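Local coordinates for phosphoacetylglucosamine mutase (Aspergillus lentulus, PDB 5O9X), which catalyses the interconversion of N-acetylglucosamine 6-phosphate and N-acetylglucosamine 1-phosphate, probably by way of a bisphosphorylated sugar intermediate, at residues A30-K35 with Y95-A100; G77-L80 with E86-E89. The protein carries 1 engineered substitution. One frame throughout, in Å; residues are numbered along the deposited sequence.

Interaction 1: A30-K35 with Y95-A100; sequences AGFRMK and YATKLA. Unlike the reference sequence in segment 30-35: Lys-35 (reference Arg). With G16 (1,6-di-O-phosphono-alpha-D-glucopyranose), chain B.
Arg-33 NH2 donates to phosphate oxygen O1X of glucose 1,6-bisphosphate over 2.7 Å, with the nearly straight N-H...O angle of 171°. The second terminal nitrogen of the same guanidinium, Arg-33 NH1, reaches O2X of that phosphate at 2.8 Å. Two bonds thus make a bidentate grip, in which phosphorus P' lies in the plane of the guanidinium and at its edge, so the guanidinium meets the C1 phosphate through the edge that carries its two terminal nitrogens. With CG opposite the backbone N (chi1 -163°) and a bend at chi3, the head group comes round to this phosphate. A further bond from Arg-33 NH1 to Asn-71 OD1 probably steadies it. Nearby, the methyl CB of Ala-30 packs against sugar hydroxyl O2 at 3.8 Å.

Phe-32 leaves the strand on the other side. Its CG lies opposite its own carbonyl carbon (chi1 -60°), and the ring runs end-on into helix 91-101, leading with CZ. That atom meets Ala-100 CB at 3.7 Å and carbonyl oxygen Ala-96 O at the same 3.7 Å, while Phe-32 CE2 touches Ala-96 CB at 3.8 Å. Thr-97 CA stands at the ring edge, near its plane. Two small alanines one turn apart let the ring come close to the helix backbone. The hydroxyl of Thr-97 skirts the ring but bonds to Glu-93 O within the helix. Val-42, Val-46 and Tyr-27, the last edge-to-face, enclose the aromatic group further. An edge strand with a phosphate-binding arginine on one side and a core phenylalanine on the other fits the first alpha/beta/alpha domain of the phosphohexomutases, where it borders the active-site cleft.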
loop_
_atom_site.group_PDB
_atom_site.type_symbol
_atom_site.label_atom_id
_atom_site.label_comp_id
_atom_site.label_asym_id
_atom_site.label_seq_id
_atom_site.Cartn_x
_atom_site.Cartn_y
_atom_site.Cartn_z
ATOM N N ALA A 30 5.818 7.676 -0.006
ATOM C CA ALA A 30 5.849 6.575 1.008
ATOM C C ALA A 30 7.165 6.459 1.812
ATOM O O ALA A 30 7.395 5.429 2.431
ATOM C CB ALA A 30 5.554 5.219 0.317
ATOM N N GLY A 31 8.026 7.442 1.790
ATOM C CA GLY A 31 9.287 7.320 2.561
ATOM C C GLY A 31 10.432 7.454 1.583
ATOM O O GLY A 31 10.213 7.323 0.361
ATOM N N PHE A 32 11.649 7.682 2.077
ATOM C CA PHE A 32 12.790 7.866 1.223
ATOM C C PHE A 32 12.960 6.628 0.330
ATOM O O PHE A 32 12.839 5.494 0.818
ATOM C CB PHE A 32 14.051 8.045 2.062
ATOM C CG PHE A 32 13.979 9.241 3.001
ATOM C CD1 PHE A 32 14.081 10.551 2.502
ATOM C CD2 PHE A 32 13.783 9.038 4.370
ATOM C CE1 PHE A 32 13.965 11.637 3.375
ATOM C CE2 PHE A 32 13.692 10.131 5.258
ATOM C CZ PHE A 32 13.807 11.429 4.746
ATOM N N ARG A 33 13.218 6.868 -0.945
ATOM C CA ARG A 33 13.360 5.802 -1.905
ATOM C C ARG A 33 14.240 6.265 -3.059
ATOM O O ARG A 33 14.011 7.332 -3.626
ATOM C CB ARG A 33 11.937 5.469 -2.436
ATOM C CG ARG A 33 11.927 4.124 -3.119
ATOM C CD ARG A 33 10.472 3.780 -3.429
ATOM N NE ARG A 33 9.635 3.439 -2.274
ATOM C CZ ARG A 33 8.350 2.976 -2.460
ATOM N NH1 ARG A 33 7.905 2.698 -3.723
ATOM N NH2 ARG A 33 7.554 2.640 -1.428
ATOM N N MET A 34 15.230 5.477 -3.431
ATOM C CA MET A 34 16.197 5.909 -4.415
ATOM C C MET A 34 17.108 4.751 -4.759
ATOM O O MET A 34 16.978 3.667 -4.149
ATOM C CB MET A 34 17.043 7.073 -3.844
ATOM C CG MET A 34 17.892 6.660 -2.662
ATOM S SD MET A 34 18.340 8.057 -1.606
ATOM C CE MET A 34 16.833 8.569 -0.775
ATOM N N LYS A 35 18.063 4.985 -5.677
ATOM C CA LYS A 35 19.076 3.960 -5.967
ATOM C C LYS A 35 19.797 3.602 -4.664
ATOM O O LYS A 35 20.181 4.491 -3.891
ATOM C CB LYS A 35 20.047 4.353 -7.127
ATOM C CG LYS A 35 20.676 3.145 -7.787
ATOM C CD LYS A 35 21.510 3.547 -8.996
ATOM C CE LYS A 35 22.616 2.528 -9.284
ATOM N NZ LYS A 35 23.011 2.711 -10.718
ATOM N N TYR A 95 10.659 16.356 9.950
ATOM C CA TYR A 95 11.783 16.044 10.825
ATOM C C TYR A 95 12.721 15.001 10.160
ATOM O O TYR A 95 13.959 15.120 10.222
ATOM C CB TYR A 95 11.298 15.475 12.136
ATOM C CG TYR A 95 10.289 16.322 12.881
ATOM C CD1 TYR A 95 10.382 17.738 12.896
ATOM C CD2 TYR A 95 9.290 15.712 13.643
ATOM C CE1 TYR A 95 9.460 18.511 13.599
ATOM C CE2 TYR A 95 8.371 16.475 14.369
ATOM C CZ TYR A 95 8.469 17.867 14.355
ATOM O OH TYR A 95 7.535 18.599 15.043
ATOM N N ALA A 96 12.119 13.969 9.535
ATOM C CA ALA A 96 12.973 12.938 8.897
ATOM C C ALA A 96 13.837 13.590 7.863
ATOM O O ALA A 96 15.002 13.256 7.728
ATOM C CB ALA A 96 12.104 11.881 8.267
ATOM N N THR A 97 13.225 14.493 7.075
ATOM C CA THR A 97 13.893 15.115 5.943
ATOM C C THR A 97 15.001 16.057 6.434
ATOM O O THR A 97 16.048 16.200 5.782
ATOM C CB THR A 97 12.848 15.868 5.096
ATOM O OG1 THR A 97 11.861 14.950 4.671
ATOM C CG2 THR A 97 13.428 16.593 3.895
ATOM N N LYS A 98 14.810 16.640 7.630
ATOM C CA LYS A 98 15.858 17.520 8.178
ATOM C C LYS A 98 17.047 16.646 8.586
ATOM O O LYS A 98 18.183 16.973 8.284
ATOM C CB LYS A 98 15.272 18.286 9.362
ATOM C CG LYS A 98 16.233 19.261 10.039
ATOM C CD LYS A 98 15.763 19.560 11.466
ATOM C CE LYS A 98 14.614 20.566 11.517
ATOM N NZ LYS A 98 15.170 21.942 11.616
ATOM N N LEU A 99 16.801 15.520 9.263
ATOM C CA LEU A 99 17.908 14.667 9.624
ATOM C C LEU A 99 18.620 14.119 8.382
ATOM O O LEU A 99 19.860 14.063 8.337
ATOM C CB LEU A 99 17.484 13.509 10.548
ATOM C CG LEU A 99 17.194 13.827 12.002
ATOM C CD1 LEU A 99 16.349 12.718 12.632
ATOM C CD2 LEU A 99 18.525 14.019 12.758
ATOM N N ALA A 100 17.840 13.755 7.368
ATOM C CA ALA A 100 18.432 13.135 6.157
ATOM C C ALA A 100 19.251 14.138 5.348
ATOM O O ALA A 100 20.185 13.753 4.634
ATOM C CB ALA A 100 17.344 12.528 5.291
HETATM C C1 G16 B . 3.676 3.804 -3.105
HETATM C C2 G16 B . 2.542 4.317 -2.222
HETATM C C3 G16 B . 1.197 4.299 -3.016
HETATM C C4 G16 B . 1.238 5.067 -4.325
HETATM C C5 G16 B . 2.381 4.506 -5.161
HETATM C C6 G16 B . 2.750 5.338 -6.367
HETATM O O1 G16 B . 3.410 2.443 -3.456
HETATM O O2 G16 B . 2.405 3.595 -0.960
HETATM O O3 G16 B . 0.219 4.720 -2.151
HETATM O O4 G16 B . 0.002 4.962 -5.158
HETATM O O5 G16 B . 3.638 4.551 -4.445
HETATM O O6 G16 B . 3.149 6.691 -5.860
HETATM P P G16 B . 3.708 7.782 -6.922
HETATM O O1P G16 B . 2.706 7.888 -8.095
HETATM O O2P G16 B . 5.055 7.257 -7.474
HETATM O O3P G16 B . 3.982 9.096 -6.160
HETATM P "P'" G16 B . 4.423 1.212 -3.077
HETATM O O1X G16 B . 5.054 1.528 -1.694
HETATM O O2X G16 B . 5.593 1.252 -4.112
HETATM O O3X G16 B . 3.687 -0.070 -3.264
#

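Interaction 2: G77-L80 with E86-E89; sequences GVKL and EMLE
The flat carbonyl group of Leu-80 receives Leu-88 N from above its plane, the donor standing 51° out of it and at 3.3 Å from Leu-80 O. This is a long bond that misses the lone pairs. A water donates to Leu-80 O at 2.8 Å and also accepts, weakly, from Leu-88 N, so it bridges the very atoms that bond directly. Beside this backbone link the leucine side chains run side by side in the same direction, with Leu-80 CB against Leu-88 CB at 3.8 Å. Leu-88 also touches Tyr-27, and Leu-80 meets both Tyr-27 and helix 40-56.

On the other side of the strand, Lys-79 and Met-87 cross at about a right angle. Met-87 is folded at chi2 (-62°) and chi3, which brings its thioether back across the lysine: Met-87 CE rests on Lys-79 CD at 3.6 Å and Met-87 SD on Lys-79 CE at the same 3.6 Å. The packing runs along the lysine chain, and Lys-79 NZ also comes within 3.7 Å of Met-87 SD. Lys-79 touches Thr-164 and His-168 as well.

Asp-82, whose side chain touches Leu-88, accepts a bond from Glu-89 N through OD2. The loop before helix 91-101 is thus held to strand 75-81 by side-chain packing together with a single long backbone bond bridged by water.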
loop_
_atom_site.group_PDB
_atom_site.type_symbol
_atom_site.label_atom_id
_atom_site.label_comp_id
_atom_site.label_asym_id
_atom_site.label_seq_id
_atom_site.Cartn_x
_atom_site.Cartn_y
_atom_site.Cartn_z
ATOM N N GLY A 77 14.681 1.596 0.023
ATOM C CA GLY A 77 14.038 2.719 0.676
ATOM C C GLY A 77 13.713 2.366 2.079
ATOM O O GLY A 77 13.936 1.237 2.557
ATOM N N VAL A 78 13.155 3.321 2.792
ATOM C CA VAL A 78 12.904 3.078 4.238
ATOM C C VAL A 78 11.667 3.812 4.609
ATOM O O VAL A 78 11.646 5.066 4.472
ATOM C CB VAL A 78 14.006 3.647 5.186
ATOM C CG1 VAL A 78 14.037 2.875 6.455
ATOM C CG2 VAL A 78 15.365 3.588 4.594
ATOM N N LYS A 79 10.665 3.011 5.004
ATOM C CA LYS A 79 9.345 3.435 5.539
ATOM C C LYS A 79 9.169 3.379 7.068
ATOM O O LYS A 79 9.388 2.300 7.673
ATOM C CB LYS A 79 8.313 2.481 4.994
ATOM C CG LYS A 79 7.014 3.224 4.868
ATOM C CD LYS A 79 5.953 2.406 4.198
ATOM C CE LYS A 79 5.332 1.463 5.193
ATOM N NZ LYS A 79 4.194 0.826 4.490
ATOM N N LEU A 80 8.745 4.484 7.693
ATOM C CA LEU A 80 8.419 4.440 9.136
ATOM C C LEU A 80 6.950 4.017 9.478
ATOM O O LEU A 80 5.995 4.383 8.787
ATOM C CB LEU A 80 8.833 5.714 9.825
ATOM C CG LEU A 80 10.358 5.784 9.772
ATOM C CD1 LEU A 80 10.796 6.977 8.914
ATOM C CD2 LEU A 80 10.851 5.870 11.203
ATOM N N GLU A 86 -0.168 2.527 11.473
ATOM C CA GLU A 86 -0.333 3.534 10.457
ATOM C C GLU A 86 1.034 4.098 9.993
ATOM O O GLU A 86 2.045 3.950 10.665
ATOM C CB GLU A 86 -1.341 4.628 10.882
ATOM C CG GLU A 86 -0.840 5.668 11.897
ATOM C CD GLU A 86 -0.965 5.239 13.382
ATOM O OE1 GLU A 86 -1.220 4.053 13.651
ATOM O OE2 GLU A 86 -0.798 6.105 14.299
ATOM N N MET A 87 1.027 4.766 8.839
ATOM C CA MET A 87 2.172 5.504 8.371
ATOM C C MET A 87 2.541 6.594 9.342
ATOM O O MET A 87 1.669 7.278 9.913
ATOM C CB MET A 87 1.895 6.166 7.028
ATOM C CG MET A 87 1.568 5.180 5.897
ATOM S SD MET A 87 2.968 4.110 5.608
ATOM C CE MET A 87 3.863 5.296 4.567
ATOM N N LEU A 88 3.847 6.782 9.474
ATOM C CA LEU A 88 4.432 7.835 10.302
ATOM C C LEU A 88 3.624 9.102 10.135
ATOM O O LEU A 88 3.428 9.588 9.000
ATOM C CB LEU A 88 5.915 8.108 9.894
ATOM C CG LEU A 88 6.543 9.377 10.501
ATOM C CD1 LEU A 88 6.699 9.132 12.012
ATOM C CD2 LEU A 88 7.866 9.761 9.829
ATOM N N GLU A 89 3.149 9.640 11.264
ATOM C CA GLU A 89 2.380 10.911 11.283
ATOM C C GLU A 89 2.969 11.980 10.316
ATOM O O GLU A 89 4.188 12.274 10.359
ATOM C CB GLU A 89 2.459 11.455 12.713
ATOM C CG GLU A 89 1.617 12.693 12.993
ATOM C CD GLU A 89 1.525 12.931 14.481
ATOM O OE1 GLU A 89 2.449 13.549 15.054
ATOM O OE2 GLU A 89 0.544 12.449 15.086
HETATM O O HOH W 1 5.770 6.572 6.986
#

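Interactions 1 and 2 meet in the first domain, their centres 10 Å apart, on neighbouring strands of one sheet: Phe-32 O and Val-78 N lie 3.0 Å apart in a probable hydrogen bond. Both contacts are buried, but the centre of interaction 2 lies about 11 Å from that of the chain and interaction 1 about 18 Å. Interaction 1 spans from the bound bisphosphate, at the cleft, to helix 91-101, through a charged grip at one end and an aromatic wedge at the other. Interaction 2 is local, folding the loop that leads to that same helix back on its strand through a backbone bond, a water, two leucines and a lysine-thioether crossing. Lys-79 CG also packs on Ala-30 O, so the pocket residue Ala-30 borders the second contact.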